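PDB 6JIG: GMP reductase from Trypanosoma brucei brucei, which probably catalyses the irreversible NADPH-dependent deamination of GMP to IMP and binds guanine nucleotides in a regulatory pair of CBS domains. Local coordinates for residues Y205-L209 / S210-K214. The protein carries 1 engineered substitution. Numbering follows the deposited sequence.
Sequences YLVTL and SDVVK. With 5GP (guanosine-5'-monophosphate), chain C.
Thr208 and Asp211 grip each other where strand 203-208 runs into helix 209-216. Thr208 is the N-cap: with chi1 at 72° its hydroxyl is tucked between its own backbone N and carbonyl carbon, where Thr208 OG1 accepts from Asp211 N at 3.3 Å, an N-H...O angle of 161°. The same hydroxyl, Thr208 OG1, donates weakly to Asp211 OD2 at 3.1 Å. Asp211 CB rests against Thr208, 3.6 Å from both Thr208 O and Thr208 OG1; CG anti to the carbonyl carbon carries the carboxylate up to the ribose of guanosine-5'-monophosphate. Asp211 OD1 lies 2.7 Å from 5GP O3' and has a weak bond from Ser96 N. Asp211 OD2 is the busier oxygen: 5GP O2' gives it a very short bond of 2.5 Å. Besides Thr208 OG1, a water also donates a hydrogen bond to it and accepts one from Thr208 N. So many donors round one carboxylate would favour its charged form. One residue back, Ser210 OG donates to 5GP O1P at 2.8 Å, and Leu206 CD2 touches the guanine near N2. Thr208 O accepts from Val212 N to open the helix, and Val207 CG1 crosses Val212 CG2 at about a right angle, 3.8 Å away, on the side packed by helix 179-189. Leu209 CD1 meets Val213 CG2, and both residues also pack on a second subunit. Thr208 and Asp211, three apart at the strand-helix junction, match the (Thr/Ser)-x-x-Asp nucleotide-binding motif of CBS domains, here in the regulatory GMP site; Ser210 adds the phosphate contact.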
loop_
_atom_site.group_PDB
_atom_site.type_symbol
_atom_site.label_atom_id
_atom_site.label_comp_id
_atom_site.label_asym_id
_atom_site.label_seq_id
_atom_site.Cartn_x
_atom_site.Cartn_y
_atom_site.Cartn_z
ATOM N N TYR A 205 18.000 -62.710 -7.740
ATOM C CA TYR A 205 17.114 -61.616 -7.345
ATOM C C TYR A 205 17.108 -61.499 -5.831
ATOM O O TYR A 205 17.652 -62.345 -5.111
ATOM C CB TYR A 205 15.667 -61.825 -7.829
ATOM C CG TYR A 205 15.519 -62.077 -9.308
ATOM C CD1 TYR A 205 15.536 -61.025 -10.222
ATOM C CD2 TYR A 205 15.355 -63.364 -9.793
ATOM C CE1 TYR A 205 15.409 -61.265 -11.586
ATOM C CE2 TYR A 205 15.220 -63.610 -11.143
ATOM C CZ TYR A 205 15.251 -62.561 -12.038
ATOM O OH TYR A 205 15.122 -62.827 -13.387
ATOM N N LEU A 206 16.447 -60.448 -5.349
ATOM C CA LEU A 206 16.139 -60.292 -3.936
ATOM C C LEU A 206 14.688 -59.863 -3.799
ATOM O O LEU A 206 14.214 -59.012 -4.563
ATOM C CB LEU A 206 17.068 -59.265 -3.278
ATOM C CG LEU A 206 16.691 -58.873 -1.850
ATOM C CD1 LEU A 206 16.936 -60.077 -0.917
ATOM C CD2 LEU A 206 17.480 -57.634 -1.405
ATOM N N VAL A 207 13.978 -60.460 -2.841
ATOM C CA VAL A 207 12.647 -60.006 -2.454
ATOM C C VAL A 207 12.715 -59.537 -1.007
ATOM O O VAL A 207 13.228 -60.257 -0.142
ATOM C CB VAL A 207 11.586 -61.108 -2.624
ATOM C CG1 VAL A 207 10.185 -60.515 -2.462
ATOM C CG2 VAL A 207 11.737 -61.794 -3.979
ATOM N N THR A 208 12.210 -58.331 -0.746
ATOM C CA THR A 208 12.255 -57.744 0.585
ATOM C C THR A 208 10.858 -57.614 1.171
ATOM O O THR A 208 9.868 -57.437 0.451
ATOM C CB THR A 208 12.911 -56.358 0.572
ATOM O OG1 THR A 208 12.023 -55.424 -0.048
ATOM C CG2 THR A 208 14.198 -56.389 -0.196
ATOM N N LEU A 209 10.801 -57.681 2.500
ATOM C CA LEU A 209 9.539 -57.521 3.207
ATOM C C LEU A 209 8.902 -56.173 2.900
ATOM O O LEU A 209 7.675 -56.078 2.768
ATOM C CB LEU A 209 9.772 -57.683 4.708
ATOM C CG LEU A 209 8.649 -57.341 5.675
ATOM C CD1 LEU A 209 7.445 -58.240 5.428
ATOM C CD2 LEU A 209 9.144 -57.476 7.100
ATOM N N SER A 210 9.721 -55.118 2.786
ATOM C CA SER A 210 9.183 -53.789 2.486
ATOM C C SER A 210 8.357 -53.808 1.211
ATOM O O SER A 210 7.273 -53.221 1.150
ATOM C CB SER A 210 10.320 -52.768 2.350
ATOM O OG SER A 210 11.030 -52.622 3.563
ATOM N N ASP A 211 8.876 -54.457 0.173
ATOM C CA ASP A 211 8.169 -54.533 -1.100
ATOM C C ASP A 211 6.929 -55.406 -0.989
ATOM O O ASP A 211 5.887 -55.091 -1.570
ATOM C CB ASP A 211 9.101 -55.077 -2.176
ATOM C CG ASP A 211 10.148 -54.079 -2.605
ATOM O OD1 ASP A 211 9.823 -52.877 -2.699
ATOM O OD2 ASP A 211 11.296 -54.490 -2.871
ATOM N N VAL A 212 7.029 -56.514 -0.256
ATOM C CA VAL A 212 5.883 -57.403 -0.080
ATOM C C VAL A 212 4.759 -56.681 0.644
ATOM O O VAL A 212 3.589 -56.760 0.247
ATOM C CB VAL A 212 6.310 -58.681 0.670
ATOM C CG1 VAL A 212 5.090 -59.474 1.108
ATOM C CG2 VAL A 212 7.229 -59.531 -0.210
ATOM N N VAL A 213 5.093 -55.959 1.714
ATOM C CA VAL A 213 4.072 -55.215 2.451
ATOM C C VAL A 213 3.363 -54.226 1.533
ATOM O O VAL A 213 2.132 -54.122 1.541
ATOM C CB VAL A 213 4.702 -54.515 3.669
ATOM C CG1 VAL A 213 3.792 -53.409 4.196
ATOM C CG2 VAL A 213 4.993 -55.529 4.752
ATOM N N LYS A 214 4.124 -53.494 0.719
ATOM C CA LYS A 214 3.517 -52.535 -0.202
ATOM C C LYS A 214 2.566 -53.226 -1.178
ATOM O O LYS A 214 1.460 -52.736 -1.432
ATOM C CB LYS A 214 4.602 -51.779 -0.969
ATOM C CG LYS A 214 5.342 -50.726 -0.158
ATOM C CD LYS A 214 6.439 -50.082 -0.999
ATOM C CE LYS A 214 7.252 -49.065 -0.194
ATOM N NZ LYS A 214 8.663 -49.011 -0.698
HETATM P P 5GP C . 14.706 -51.430 3.048
HETATM O O1P 5GP C . 13.763 -52.233 3.913
HETATM O O2P 5GP C . 15.765 -52.249 2.340
HETATM O O3P 5GP C . 15.085 -50.048 3.547
HETATM O "O5'" 5GP C . 13.846 -51.086 1.765
HETATM C "C5'" 5GP C . 14.272 -51.611 0.529
HETATM C "C4'" 5GP C . 13.666 -50.873 -0.621
HETATM O "O4'" 5GP C . 14.748 -50.535 -1.540
HETATM C "C3'" 5GP C . 12.684 -51.741 -1.403
HETATM O "O3'" 5GP C . 11.614 -50.954 -1.929
HETATM C "C2'" 5GP C . 13.562 -52.300 -2.519
HETATM O "O2'" 5GP C . 12.880 -52.743 -3.670
HETATM C "C1'" 5GP C . 14.493 -51.119 -2.799
HETATM N N9 5GP C . 15.750 -51.544 -3.410
HETATM C C8 5GP C . 16.109 -51.259 -4.672
HETATM N N7 5GP C . 17.286 -51.849 -4.945
HETATM C C5 5GP C . 17.660 -52.546 -3.843
HETATM C C6 5GP C . 18.765 -53.336 -3.558
HETATM O O6 5GP C . 19.649 -53.507 -4.423
HETATM N N1 5GP C . 18.870 -53.909 -2.353
HETATM C C2 5GP C . 17.930 -53.728 -1.413
HETATM N N2 5GP C . 18.092 -54.338 -0.209
HETATM N N3 5GP C . 16.831 -52.950 -1.657
HETATM C C4 5GP C . 16.683 -52.355 -2.872
HETATM O O HOH W 1 11.391 -57.077 -3.185
#